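Local structure of HMG-CoA Lyase (Bacillus subtilis subsp. subtilis, 1YDO) at residues K278-E281 / P287-S290; P22-I25 / D29-T32; H209-T214 / P241-S246; Y257-E260 / K265-V268. The protein is an HMG-CoA lyase of the HMGL-like family, a TIM-barrel protein assembled here from two chains. All coordinates share one frame; numbering follows the deposited sequence.

Contact 1. Residues K278-E281 / P287-S290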
ATOM      1  N   LYS A 278       8.137   5.274 -15.948  1.00 43.45           N
ATOM      2  CA  LYS A 278       7.235   5.520 -17.065  1.00 43.87           C
ATOM      3  C   LYS A 278       7.794   4.936 -18.352  1.00 42.70           C
ATOM      4  O   LYS A 278       7.059   4.374 -19.156  1.00 42.45           O
ATOM      5  CB  LYS A 278       7.010   7.019 -17.236  1.00 46.34           C
ATOM      6  CG  LYS A 278       6.004   7.368 -18.309  1.00 49.25           C
ATOM      7  CD  LYS A 278       5.851   8.876 -18.437  1.00 52.14           C
ATOM      8  CE  LYS A 278       4.917   9.234 -19.589  1.00 54.26           C
ATOM      9  NZ  LYS A 278       4.777  10.711 -19.778  1.00 54.97           N
ATOM     10  N   TRP A 279       9.102   5.059 -18.533  1.00 42.06           N
ATOM     11  CA  TRP A 279       9.741   4.557 -19.730  1.00 41.24           C
ATOM     12  C   TRP A 279       9.370   3.113 -20.015  1.00 41.26           C
ATOM     13  O   TRP A 279       8.723   2.836 -21.017  1.00 42.00           O
ATOM     14  CB  TRP A 279      11.249   4.679 -19.606  1.00 42.08           C
ATOM     15  CG  TRP A 279      11.932   4.669 -20.920  1.00 42.30           C
ATOM     16  CD1 TRP A 279      12.045   5.709 -21.786  1.00 42.61           C
ATOM     17  CD2 TRP A 279      12.565   3.551 -21.547  1.00 43.32           C
ATOM     18  NE1 TRP A 279      12.708   5.313 -22.917  1.00 43.14           N
ATOM     19  CE2 TRP A 279      13.039   3.990 -22.800  1.00 43.93           C
ATOM     20  CE3 TRP A 279      12.774   2.217 -21.173  1.00 44.24           C
ATOM     21  CZ2 TRP A 279      13.715   3.140 -23.689  1.00 44.63           C
ATOM     22  CZ3 TRP A 279      13.444   1.371 -22.058  1.00 44.89           C
ATOM     23  CH2 TRP A 279      13.905   1.838 -23.301  1.00 45.06           C
ATOM     24  N   ILE A 280       9.792   2.195 -19.148  1.00 41.16           N
ATOM     25  CA  ILE A 280       9.486   0.769 -19.311  1.00 41.48           C
ATOM     26  C   ILE A 280       7.994   0.515 -19.421  1.00 43.39           C
ATOM     27  O   ILE A 280       7.567  -0.364 -20.158  1.00 43.80           O
ATOM     28  CB  ILE A 280       9.957  -0.052 -18.134  1.00 40.43           C
ATOM     29  CG1 ILE A 280      10.229   0.885 -16.972  1.00 40.46           C
ATOM     30  CG2 ILE A 280      11.147  -0.911 -18.528  1.00 38.95           C
ATOM     31  CD1 ILE A 280       9.873   0.305 -15.645  1.00 42.29           C
ATOM     32  N   GLU A 281       7.200   1.264 -18.664  1.00 45.02           N
ATOM     33  CA  GLU A 281       5.766   1.087 -18.721  1.00 47.04           C
ATOM     34  C   GLU A 281       5.318   1.228 -20.169  1.00 49.94           C
ATOM     35  O   GLU A 281       4.446   0.496 -20.637  1.00 51.66           O
ATOM     36  CB  GLU A 281       5.053   2.127 -17.871  1.00 46.09           C
ATOM     37  CG  GLU A 281       3.707   1.657 -17.362  1.00 45.73           C
ATOM     38  CD  GLU A 281       2.777   2.795 -17.027  1.00 45.46           C
ATOM     39  OE1 GLU A 281       1.795   2.548 -16.290  1.00 44.73           O
ATOM     40  OE2 GLU A 281       3.020   3.925 -17.511  1.00 43.86           O
ATOM     41  N   PRO A 287       0.047  -0.956 -18.132  1.00 45.62           N
ATOM     42  CA  PRO A 287       0.235  -0.064 -16.984  1.00 42.94           C
ATOM     43  C   PRO A 287       0.845  -0.792 -15.784  1.00 40.53           C
ATOM     44  O   PRO A 287       0.494  -1.931 -15.497  1.00 40.10           O
ATOM     45  CB  PRO A 287      -1.180   0.435 -16.710  1.00 44.32           C
ATOM     46  CG  PRO A 287      -2.028  -0.748 -17.117  1.00 45.86           C
ATOM     47  CD  PRO A 287      -1.387  -1.165 -18.413  1.00 45.29           C
ATOM     48  N   LEU A 288       1.768  -0.133 -15.094  1.00 37.93           N
ATOM     49  CA  LEU A 288       2.398  -0.721 -13.923  1.00 34.25           C
ATOM     50  C   LEU A 288       1.619  -0.334 -12.686  1.00 33.16           C
ATOM     51  O   LEU A 288       1.041   0.750 -12.614  1.00 31.79           O
ATOM     52  CB  LEU A 288       3.827  -0.237 -13.795  1.00 34.38           C
ATOM     53  CG  LEU A 288       4.898  -1.032 -14.559  1.00 35.44           C
ATOM     54  CD1 LEU A 288       4.304  -1.827 -15.712  1.00 33.39           C
ATOM     55  CD2 LEU A 288       5.951  -0.053 -15.054  1.00 33.66           C
ATOM     56  N   PRO A 289       1.614  -1.213 -11.679  1.00 32.82           N
ATOM     57  CA  PRO A 289       0.902  -0.993 -10.415  1.00 33.45           C
ATOM     58  C   PRO A 289       1.323   0.213  -9.564  1.00 33.40           C
ATOM     59  O   PRO A 289       0.574   0.648  -8.682  1.00 32.83           O
ATOM     60  CB  PRO A 289       1.113  -2.315  -9.680  1.00 33.74           C
ATOM     61  CG  PRO A 289       2.430  -2.792 -10.206  1.00 32.09           C
ATOM     62  CD  PRO A 289       2.295  -2.519 -11.671  1.00 31.95           C
ATOM     63  N   SER A 290       2.506   0.753  -9.843  1.00 32.16           N
ATOM     64  CA  SER A 290       3.038   1.879  -9.086  1.00 31.29           C
ATOM     65  C   SER A 290       2.043   3.016  -8.906  1.00 31.39           C
ATOM     66  O   SER A 290       1.483   3.502  -9.873  1.00 30.63           O
ATOM     67  CB  SER A 290       4.293   2.417  -9.760  1.00 31.12           C
ATOM     68  OG  SER A 290       4.723   3.581  -9.084  1.00 30.54           O
TER
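The carboxylate of Glu281 is the flat group through which helix 270-284 meets the chain that follows it. At its edge, OE1 accepts from the backbone N of Leu288 (2.9 Å, N-H...O 156°) through the anti lone pair, the one turned away from OE2. Pro287 lies off one side of the carboxylate plane, its CA 3.8 Å from Glu281 CD. The end of Leu288 is on the other side, where CD2 packs against Glu281 CG (3.6 Å) and CB. The two side chains run past each other in opposite directions, so the glutamate offers its methylenes to the leucine and its charged end to the backbone. Glu281 reaches this far because CG is anti to the backbone N (chi1 -153°) and the chain stays extended beyond it. Leu288 CD2 also meets Ile280 CD1, 4.0 Å away, the two side chains crossing at about a right angle. Leu293 of helix 291-296 covers both Glu281 and Leu288. OE2 forms a salt bridge with Lys297, so a buried carboxylate has a partner at each oxygen; the lysine and the peptide N-H together should stabilise its ionised form.

Contact 2. Residues P22-I25 / D29-T32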
ATOM      1  N   PRO A  22       5.527 -11.444 -18.781  1.00 50.27           N
ATOM      2  CA  PRO A  22       5.296 -12.253 -19.979  1.00 49.77           C
ATOM      3  C   PRO A  22       5.526 -11.464 -21.260  1.00 50.04           C
ATOM      4  O   PRO A  22       4.767 -11.572 -22.225  1.00 51.18           O
ATOM      5  CB  PRO A  22       3.852 -12.706 -19.807  1.00 48.98           C
ATOM      6  CG  PRO A  22       3.234 -11.562 -19.079  1.00 49.23           C
ATOM      7  CD  PRO A  22       4.270 -11.219 -18.047  1.00 49.30           C
ATOM      8  N   VAL A  23       6.580 -10.663 -21.263  1.00 50.47           N
ATOM      9  CA  VAL A  23       6.902  -9.867 -22.433  1.00 52.05           C
ATOM     10  C   VAL A  23       8.399  -9.739 -22.577  1.00 51.45           C
ATOM     11  O   VAL A  23       9.102  -9.527 -21.596  1.00 50.90           O
ATOM     12  CB  VAL A  23       6.316  -8.465 -22.329  1.00 54.05           C
ATOM     13  CG1 VAL A  23       6.685  -7.670 -23.579  1.00 55.56           C
ATOM     14  CG2 VAL A  23       4.795  -8.545 -22.153  1.00 56.71           C
ATOM     15  N   TRP A  24       8.897  -9.859 -23.800  1.00 51.95           N
ATOM     16  CA  TRP A  24      10.330  -9.747 -23.989  1.00 52.86           C
ATOM     17  C   TRP A  24      10.754  -8.322 -24.323  1.00 51.60           C
ATOM     18  O   TRP A  24      10.266  -7.714 -25.275  1.00 51.96           O
ATOM     19  CB  TRP A  24      10.811 -10.706 -25.080  1.00 54.41           C
ATOM     20  CG  TRP A  24      12.316 -10.723 -25.222  1.00 56.84           C
ATOM     21  CD1 TRP A  24      13.227 -11.258 -24.350  1.00 57.69           C
ATOM     22  CD2 TRP A  24      13.078 -10.130 -26.283  1.00 58.09           C
ATOM     23  NE1 TRP A  24      14.513 -11.029 -24.807  1.00 58.55           N
ATOM     24  CE2 TRP A  24      14.447 -10.336 -25.985  1.00 58.83           C
ATOM     25  CE3 TRP A  24      12.735  -9.437 -27.451  1.00 59.60           C
ATOM     26  CZ2 TRP A  24      15.471  -9.881 -26.818  1.00 60.08           C
ATOM     27  CZ3 TRP A  24      13.754  -8.983 -28.283  1.00 60.93           C
ATOM     28  CH2 TRP A  24      15.109  -9.204 -27.957  1.00 61.71           C
ATOM     29  N   ILE A  25      11.658  -7.789 -23.513  1.00 49.42           N
ATOM     30  CA  ILE A  25      12.174  -6.454 -23.729  1.00 47.83           C
ATOM     31  C   ILE A  25      13.447  -6.583 -24.544  1.00 47.09           C
ATOM     32  O   ILE A  25      14.369  -7.301 -24.159  1.00 45.71           O
ATOM     33  CB  ILE A  25      12.518  -5.760 -22.400  1.00 48.05           C
ATOM     34  CG1 ILE A  25      11.251  -5.589 -21.565  1.00 46.77           C
ATOM     35  CG2 ILE A  25      13.214  -4.420 -22.675  1.00 45.91           C
ATOM     36  CD1 ILE A  25      10.220  -4.698 -22.216  1.00 45.60           C
ATOM     37  N   ASP A  29      16.989  -2.185 -25.320  1.00 42.89           N
ATOM     38  CA  ASP A  29      16.119  -1.419 -24.433  1.00 41.96           C
ATOM     39  C   ASP A  29      16.455  -1.667 -22.967  1.00 41.00           C
ATOM     40  O   ASP A  29      16.427  -0.748 -22.152  1.00 40.73           O
ATOM     41  CB  ASP A  29      14.652  -1.780 -24.677  1.00 41.17           C
ATOM     42  CG  ASP A  29      14.138  -1.250 -25.985  1.00 41.57           C
ATOM     43  OD1 ASP A  29      13.026  -1.652 -26.397  1.00 39.81           O
ATOM     44  OD2 ASP A  29      14.844  -0.415 -26.600  1.00 42.57           O
ATOM     45  N   LYS A  30      16.752  -2.914 -22.624  1.00 39.72           N
ATOM     46  CA  LYS A  30      17.090  -3.227 -21.246  1.00 38.73           C
ATOM     47  C   LYS A  30      18.231  -2.300 -20.847  1.00 39.56           C
ATOM     48  O   LYS A  30      18.157  -1.604 -19.833  1.00 39.81           O
ATOM     49  CB  LYS A  30      17.542  -4.678 -21.094  1.00 37.40           C
ATOM     50  CG  LYS A  30      16.434  -5.725 -21.161  1.00 35.99           C
ATOM     51  CD  LYS A  30      16.992  -7.066 -20.670  1.00 37.03           C
ATOM     52  CE  LYS A  30      15.984  -8.223 -20.703  1.00 37.65           C
ATOM     53  NZ  LYS A  30      15.654  -8.709 -22.076  1.00 36.17           N
ATOM     54  N   ILE A  31      19.282  -2.281 -21.664  1.00 39.70           N
ATOM     55  CA  ILE A  31      20.439  -1.440 -21.408  1.00 39.46           C
ATOM     56  C   ILE A  31      20.024   0.015 -21.261  1.00 39.19           C
ATOM     57  O   ILE A  31      20.368   0.676 -20.279  1.00 39.78           O
ATOM     58  CB  ILE A  31      21.448  -1.545 -22.550  1.00 40.18           C
ATOM     59  CG1 ILE A  31      21.862  -3.004 -22.715  1.00 41.63           C
ATOM     60  CG2 ILE A  31      22.667  -0.670 -22.257  1.00 41.22           C
ATOM     61  CD1 ILE A  31      22.716  -3.251 -23.918  1.00 41.80           C
ATOM     62  N   THR A  32      19.275   0.510 -22.234  1.00 37.94           N
ATOM     63  CA  THR A  32      18.837   1.891 -22.196  1.00 37.60           C
ATOM     64  C   THR A  32      18.118   2.227 -20.891  1.00 38.20           C
ATOM     65  O   THR A  32      18.283   3.326 -20.352  1.00 38.54           O
ATOM     66  CB  THR A  32      17.894   2.187 -23.343  1.00 37.31           C
ATOM     67  OG1 THR A  32      18.422   1.641 -24.560  1.00 39.59           O
ATOM     68  CG2 THR A  32      17.733   3.674 -23.484  1.00 36.23           C
TER
HETATM   69  O   HOH W   1      12.622  -8.633 -20.650  1.00 44.65           O
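Polar contact between residues 22-25 and 29-32 runs through Lys30, whose NZ donates to the backbone O of Ile25 (2.8 Å). The ammonium lies in the carbonyl plane, with a C=O...N angle of 150°. The lysine is extended as far as CE and turns only at its last torsion (chi4 72°), which swings NZ back onto that oxygen. The same NZ forms a salt bridge with Asp61 and a hydrogen bond to Ala58 O, so the charge of a buried lysine is shared among three oxygens. A water accepts from Ile25 N at 3.1 Å and receives a weak second bond from Lys30 NZ.

Apolar contact belongs to one branch of Ile25. Its CG2, anti to the backbone N, touches Asp29 CB at 3.6 Å and Lys30 CG at 3.8 Å. Ile25 and Asp29 also meet helix 270-284, through Met284 and Trp279 respectively.

The aromatic contact is looser: Lys30 NZ approaches the Trp24 indole obliquely, 3.8 Å from NE1, and as both nitrogens are donors they do not bond. The indole has its cation-pi partner in Arg60.

Here the chain leaves the long connection after strand 8-11 and enters helix 27-38, the first beta-alpha step of a TIM barrel, with a helix lysine holding the incoming loop by its carbonyl.

Contact 3. Residues H209-T214 / P241-S246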
ATOM      1  N   HIS A 209       6.582  -8.297  -1.211  1.00 45.15           N
ATOM      2  CA  HIS A 209       5.750  -8.336  -2.417  1.00 45.49           C
ATOM      3  C   HIS A 209       4.378  -7.794  -2.023  1.00 44.85           C
ATOM      4  O   HIS A 209       3.705  -8.395  -1.190  1.00 45.03           O
ATOM      5  CB  HIS A 209       5.614  -9.778  -2.925  1.00 46.03           C
ATOM      6  CG  HIS A 209       6.768 -10.240  -3.759  1.00 47.37           C
ATOM      7  ND1 HIS A 209       6.889 -11.531  -4.209  1.00 48.80           N
ATOM      8  CD2 HIS A 209       7.855  -9.570  -4.220  1.00 48.22           C
ATOM      9  CE1 HIS A 209       8.007 -11.648  -4.913  1.00 49.85           C
ATOM     10  NE2 HIS A 209       8.606 -10.473  -4.933  1.00 48.63           N
ATOM     11  N   ASP A 210       3.937  -6.674  -2.587  1.00 43.82           N
ATOM     12  CA  ASP A 210       2.623  -6.217  -2.162  1.00 43.68           C
ATOM     13  C   ASP A 210       1.501  -6.775  -3.009  1.00 42.86           C
ATOM     14  O   ASP A 210       0.651  -6.042  -3.505  1.00 41.03           O
ATOM     15  CB  ASP A 210       2.527  -4.684  -2.073  1.00 44.38           C
ATOM     16  CG  ASP A 210       2.615  -4.016  -3.411  1.00 44.51           C
ATOM     17  OD1 ASP A 210       3.515  -4.399  -4.185  1.00 44.11           O
ATOM     18  OD2 ASP A 210       1.800  -3.101  -3.686  1.00 44.30           O
ATOM     19  N   THR A 211       1.516  -8.095  -3.168  1.00 42.40           N
ATOM     20  CA  THR A 211       0.470  -8.773  -3.899  1.00 40.32           C
ATOM     21  C   THR A 211      -0.831  -8.496  -3.134  1.00 38.78           C
ATOM     22  O   THR A 211      -1.903  -8.474  -3.714  1.00 38.68           O
ATOM     23  CB  THR A 211       0.721 -10.272  -3.926  1.00 41.04           C
ATOM     24  OG1 THR A 211       1.946 -10.542  -4.617  1.00 41.91           O
ATOM     25  CG2 THR A 211      -0.421 -10.986  -4.613  1.00 39.80           C
ATOM     26  N   ARG A 212      -0.720  -8.278  -1.829  1.00 37.74           N
ATOM     27  CA  ARG A 212      -1.878  -7.972  -1.011  1.00 36.66           C
ATOM     28  C   ARG A 212      -1.866  -6.501  -0.599  1.00 34.63           C
ATOM     29  O   ARG A 212      -2.634  -6.069   0.259  1.00 34.02           O
ATOM     30  CB  ARG A 212      -1.909  -8.867   0.231  1.00 38.43           C
ATOM     31  CG  ARG A 212      -2.847 -10.055   0.109  1.00 41.71           C
ATOM     32  CD  ARG A 212      -2.513 -10.958  -1.072  1.00 43.39           C
ATOM     33  NE  ARG A 212      -3.509 -12.018  -1.219  1.00 44.69           N
ATOM     34  CZ  ARG A 212      -3.536 -13.130  -0.494  1.00 44.84           C
ATOM     35  NH1 ARG A 212      -2.611 -13.342   0.433  1.00 47.20           N
ATOM     36  NH2 ARG A 212      -4.495 -14.024  -0.689  1.00 44.82           N
ATOM     37  N   GLY A 213      -0.978  -5.744  -1.227  1.00 33.10           N
ATOM     38  CA  GLY A 213      -0.842  -4.334  -0.942  1.00 30.52           C
ATOM     39  C   GLY A 213      -0.467  -4.033   0.493  1.00 29.16           C
ATOM     40  O   GLY A 213      -0.923  -3.034   1.042  1.00 29.47           O
ATOM     41  N   THR A 214       0.367  -4.867   1.111  1.00 26.95           N
ATOM     42  CA  THR A 214       0.752  -4.621   2.493  1.00 26.69           C
ATOM     43  C   THR A 214       2.230  -4.372   2.624  1.00 25.40           C
ATOM     44  O   THR A 214       2.741  -4.224   3.726  1.00 24.27           O
ATOM     45  CB  THR A 214       0.336  -5.797   3.423  1.00 28.76           C
ATOM     46  OG1 THR A 214       0.796  -7.029   2.870  1.00 31.07           O
ATOM     47  CG2 THR A 214      -1.179  -5.880   3.568  1.00 31.32           C
ATOM     48  N   PRO A 241       3.639 -15.053  -9.829  1.00 64.08           N
ATOM     49  CA  PRO A 241       3.284 -16.289 -10.540  1.00 65.88           C
ATOM     50  C   PRO A 241       2.253 -17.122  -9.789  1.00 67.60           C
ATOM     51  O   PRO A 241       1.506 -17.884 -10.396  1.00 67.50           O
ATOM     52  CB  PRO A 241       4.627 -17.003 -10.689  1.00 64.76           C
ATOM     53  CG  PRO A 241       5.376 -16.562  -9.484  1.00 64.29           C
ATOM     54  CD  PRO A 241       5.053 -15.084  -9.406  1.00 64.81           C
ATOM     55  N   TYR A 242       2.220 -16.963  -8.469  1.00 69.76           N
ATOM     56  CA  TYR A 242       1.276 -17.683  -7.625  1.00 72.31           C
ATOM     57  C   TYR A 242      -0.129 -17.083  -7.793  1.00 72.76           C
ATOM     58  O   TYR A 242      -1.134 -17.755  -7.561  1.00 72.78           O
ATOM     59  CB  TYR A 242       1.725 -17.601  -6.160  1.00 75.31           C
ATOM     60  CG  TYR A 242       0.922 -18.457  -5.192  1.00 79.25           C
ATOM     61  CD1 TYR A 242       0.748 -19.833  -5.419  1.00 80.29           C
ATOM     62  CD2 TYR A 242       0.357 -17.900  -4.028  1.00 80.25           C
ATOM     63  CE1 TYR A 242       0.032 -20.636  -4.509  1.00 80.96           C
ATOM     64  CE2 TYR A 242      -0.360 -18.695  -3.113  1.00 80.90           C
ATOM     65  CZ  TYR A 242      -0.517 -20.057  -3.360  1.00 81.17           C
ATOM     66  OH  TYR A 242      -1.208 -20.840  -2.457  1.00 80.91           O
ATOM     67  N   ALA A 243      -0.192 -15.818  -8.208  1.00 73.34           N
ATOM     68  CA  ALA A 243      -1.463 -15.127  -8.421  1.00 73.32           C
ATOM     69  C   ALA A 243      -1.340 -14.146  -9.593  1.00 73.89           C
ATOM     70  O   ALA A 243      -1.002 -12.978  -9.400  1.00 73.75           O
ATOM     71  CB  ALA A 243      -1.871 -14.382  -7.158  1.00 72.81           C
ATOM     72  N   PRO A 244      -1.614 -14.613 -10.830  1.00 74.40           N
ATOM     73  CA  PRO A 244      -1.532 -13.779 -12.038  1.00 74.07           C
ATOM     74  C   PRO A 244      -2.521 -12.612 -12.062  1.00 73.78           C
ATOM     75  O   PRO A 244      -3.661 -12.732 -11.610  1.00 73.42           O
ATOM     76  CB  PRO A 244      -1.786 -14.782 -13.164  1.00 74.53           C
ATOM     77  CG  PRO A 244      -2.723 -15.762 -12.528  1.00 74.14           C
ATOM     78  CD  PRO A 244      -2.087 -15.970 -11.168  1.00 74.43           C
ATOM     79  N   GLY A 245      -2.072 -11.480 -12.593  1.00 73.60           N
ATOM     80  CA  GLY A 245      -2.924 -10.312 -12.655  1.00 72.87           C
ATOM     81  C   GLY A 245      -2.752  -9.414 -11.446  1.00 72.58           C
ATOM     82  O   GLY A 245      -3.367  -8.355 -11.370  1.00 73.01           O
ATOM     83  N   SER A 246      -1.919  -9.830 -10.498  1.00 72.42           N
ATOM     84  CA  SER A 246      -1.670  -9.041  -9.294  1.00 73.06           C
ATOM     85  C   SER A 246      -0.211  -8.587  -9.235  1.00 72.65           C
ATOM     86  O   SER A 246       0.678  -9.291  -9.717  1.00 73.41           O
ATOM     87  CB  SER A 246      -2.019  -9.854  -8.038  1.00 73.67           C
ATOM     88  OG  SER A 246      -1.231 -11.028  -7.941  1.00 75.71           O
TER
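Thr211, whose OG1 is hydrogen-bonded to the backbone O of Ser247, packs its methyl on the neighbouring Ser246. That methyl, CG2, is anti to the backbone N (chi1 -63°) and faces the serine, 3.4 Å from Ser246 OG and 3.9 Å from Ser246 CB. Ala243 CB, 4.5 Å from Thr211 CG2, closes the apolar side more loosely.

Both segments follow neighbouring strands of the barrel sheet, 204-207 and 229-232, and so belong to the loops at the C-terminal end of a TIM barrel; the second also carries the short strand 239-240, whose Cys240 touches both Thr211 and Ser246. Residues 243-246 form a type II beta turn, with Gly245 at positive phi. Ser246 OG sits between its own N and carbonyl carbon (chi1 61°), which folds it back over the turn toward Ala243 O. A bond between these two oxygens is modelled too short to be trusted, and Ser246 N adds only a weak one to Ala243 O, 3.5 Å long. The 209-214 loop is itself tightly wound. Asp210 centres an inverse gamma turn with a weak bond from Thr211 N to His209 O, and Gly213 N donates to Asp210 O at 2.8 Å. Val295 of the second subunit packs on Thr211 and Ser246 alike.

Contact 4. Residues Y257-E260 / K265-V268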
ATOM      1  N   TYR A 257       9.393   7.353  -2.139  1.00 29.21           N
ATOM      2  CA  TYR A 257       8.557   8.479  -1.781  1.00 30.73           C
ATOM      3  C   TYR A 257       8.205   8.493  -0.311  1.00 31.65           C
ATOM      4  O   TYR A 257       8.519   9.439   0.408  1.00 32.05           O
ATOM      5  CB  TYR A 257       7.269   8.482  -2.601  1.00 33.50           C
ATOM      6  CG  TYR A 257       6.221   9.467  -2.099  1.00 32.73           C
ATOM      7  CD1 TYR A 257       5.274   9.091  -1.145  1.00 34.33           C
ATOM      8  CD2 TYR A 257       6.201  10.778  -2.556  1.00 33.22           C
ATOM      9  CE1 TYR A 257       4.331  10.008  -0.652  1.00 35.81           C
ATOM     10  CE2 TYR A 257       5.265  11.702  -2.077  1.00 34.48           C
ATOM     11  CZ  TYR A 257       4.334  11.312  -1.124  1.00 34.78           C
ATOM     12  OH  TYR A 257       3.416  12.219  -0.640  1.00 35.28           O
HETATM   13  N   MSE A 258       7.544   7.442   0.136  1.00 32.48           N
HETATM   14  CA  MSE A 258       7.142   7.395   1.518  1.00 34.19           C
HETATM   15  C   MSE A 258       8.294   7.648   2.474  1.00 33.72           C
HETATM   16  O   MSE A 258       8.144   8.348   3.475  1.00 33.09           O
HETATM   17  CB  MSE A 258       6.502   6.062   1.841  1.00 36.91           C
HETATM   18  CG  MSE A 258       6.003   6.019   3.252  1.00 41.70           C
HETATM   19 SE   MSE A 258       5.522   4.246   3.710  1.00 47.69          SE
HETATM   20  CE  MSE A 258       7.273   3.431   3.598  1.00 43.99           C
ATOM     21  N   LEU A 259       9.445   7.072   2.165  1.00 33.68           N
ATOM     22  CA  LEU A 259      10.606   7.251   3.014  1.00 33.28           C
ATOM     23  C   LEU A 259      11.006   8.713   3.058  1.00 33.49           C
ATOM     24  O   LEU A 259      11.388   9.218   4.103  1.00 33.43           O
ATOM     25  CB  LEU A 259      11.767   6.394   2.511  1.00 33.51           C
ATOM     26  CG  LEU A 259      11.612   4.888   2.745  1.00 33.74           C
ATOM     27  CD1 LEU A 259      12.658   4.134   1.945  1.00 33.34           C
ATOM     28  CD2 LEU A 259      11.735   4.591   4.230  1.00 34.15           C
ATOM     29  N   GLU A 260      10.902   9.400   1.929  1.00 34.39           N
ATOM     30  CA  GLU A 260      11.271  10.805   1.879  1.00 35.54           C
ATOM     31  C   GLU A 260      10.377  11.651   2.749  1.00 35.10           C
ATOM     32  O   GLU A 260      10.849  12.481   3.519  1.00 36.73           O
ATOM     33  CB  GLU A 260      11.225  11.327   0.445  1.00 38.96           C
ATOM     34  CG  GLU A 260      12.410  10.900  -0.402  1.00 42.94           C
ATOM     35  CD  GLU A 260      13.739  11.340   0.194  1.00 45.34           C
ATOM     36  OE1 GLU A 260      13.902  12.557   0.431  1.00 48.25           O
ATOM     37  OE2 GLU A 260      14.611  10.471   0.424  1.00 43.50           O
ATOM     38  N   LYS A 265      16.637   9.636   4.441  1.00 29.58           N
ATOM     39  CA  LYS A 265      17.396   9.739   3.203  1.00 30.42           C
ATOM     40  C   LYS A 265      17.611   8.439   2.476  1.00 30.45           C
ATOM     41  O   LYS A 265      17.969   7.435   3.082  1.00 30.02           O
ATOM     42  CB  LYS A 265      18.753  10.408   3.446  1.00 31.33           C
ATOM     43  CG  LYS A 265      18.662  11.899   3.745  1.00 36.08           C
ATOM     44  CD  LYS A 265      17.765  12.667   2.736  1.00 39.59           C
ATOM     45  CE  LYS A 265      18.220  12.521   1.262  1.00 41.86           C
ATOM     46  NZ  LYS A 265      17.707  11.310   0.531  1.00 42.20           N
ATOM     47  N   THR A 266      17.391   8.476   1.163  1.00 31.43           N
ATOM     48  CA  THR A 266      17.574   7.315   0.302  1.00 34.31           C
ATOM     49  C   THR A 266      18.544   7.696  -0.810  1.00 34.69           C
ATOM     50  O   THR A 266      18.958   6.863  -1.612  1.00 35.58           O
ATOM     51  CB  THR A 266      16.244   6.864  -0.345  1.00 34.31           C
ATOM     52  OG1 THR A 266      15.863   7.804  -1.355  1.00 33.85           O
ATOM     53  CG2 THR A 266      15.144   6.774   0.700  1.00 35.33           C
ATOM     54  N   ASN A 267      18.899   8.969  -0.855  1.00 34.87           N
ATOM     55  CA  ASN A 267      19.810   9.452  -1.876  1.00 36.56           C
ATOM     56  C   ASN A 267      19.324   9.139  -3.276  1.00 36.55           C
ATOM     57  O   ASN A 267      20.109   9.140  -4.226  1.00 36.33           O
ATOM     58  CB  ASN A 267      21.211   8.862  -1.690  1.00 38.21           C
ATOM     59  CG  ASN A 267      21.897   9.368  -0.431  1.00 40.23           C
ATOM     60  OD1 ASN A 267      21.872  10.568  -0.121  1.00 41.30           O
ATOM     61  ND2 ASN A 267      22.535   8.459   0.291  1.00 40.39           N
ATOM     62  N   VAL A 268      18.032   8.872  -3.403  1.00 36.09           N
ATOM     63  CA  VAL A 268      17.461   8.588  -4.706  1.00 38.04           C
ATOM     64  C   VAL A 268      16.634   9.774  -5.186  1.00 39.71           C
ATOM     65  O   VAL A 268      15.731  10.228  -4.492  1.00 40.56           O
ATOM     66  CB  VAL A 268      16.571   7.351  -4.661  1.00 36.46           C
ATOM     67  CG1 VAL A 268      16.009   7.063  -6.038  1.00 34.77           C
ATOM     68  CG2 VAL A 268      17.385   6.176  -4.175  1.00 38.92           C
TER
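Leu259 and Thr266 form the closely packed, buried part of this contact. Thr266 turns its methyl to the helix, with CG2 3.8 Å from Leu259 CD1 and 3.9 Å from Leu259 CB. Ile9 of strand 8-11 and Leu223 of helix 215-225 touch the same leucine, and Val256 touches Thr266. The loop leads from helix 252-261, which follows the last strand of the TIM barrel, into helix 270-284, and the backbone bonds of Lys265 to Lys5 and Val7 tie it to the chain just ahead of strand 8-11, at the N-terminal end of the barrel.

Toward solvent the contact is polar and looser. Lys265, an exposed residue, starts away from the helix but bends at its second, third and fourth torsions, bringing NZ back to Glu260 OE2 in a salt bridge of 3.2 Å. The ammonium meets that oxygen on its syn side, 21° out of the carboxylate plane. Glu260 is itself folded (chi2 -58°), and its OE2 also takes a weak bond of 3.4 Å from Thr266 OG1. Val268 N may donate to the threonine hydroxyl, as in an ST turn, but the position of that nitrogen is doubtful.

Along the chain contact 2 comes first, at the entry to helix 27-38, followed by contact 3, contact 4 and contact 1. Contacts 1 and 2 are neighbours, with centres about 13 Å apart: Trp279 of helix 270-284 packs on Asp29 and Thr32, so a late helix lies against helix 27-38, near the start of the barrel. Contact 3 lies among the C-terminal loops and contact 4 by the N-terminal end, their centres about 24 Å apart. Contacts 2 and 4 are farthest apart, at about 27 Å between centres. Contacts 4 and 1 lie on successive helices, 252-261 and 270-284. Contacts 1, 3 and 4 all reach the second subunit, whereas no other chain of the assembly touches contact 2.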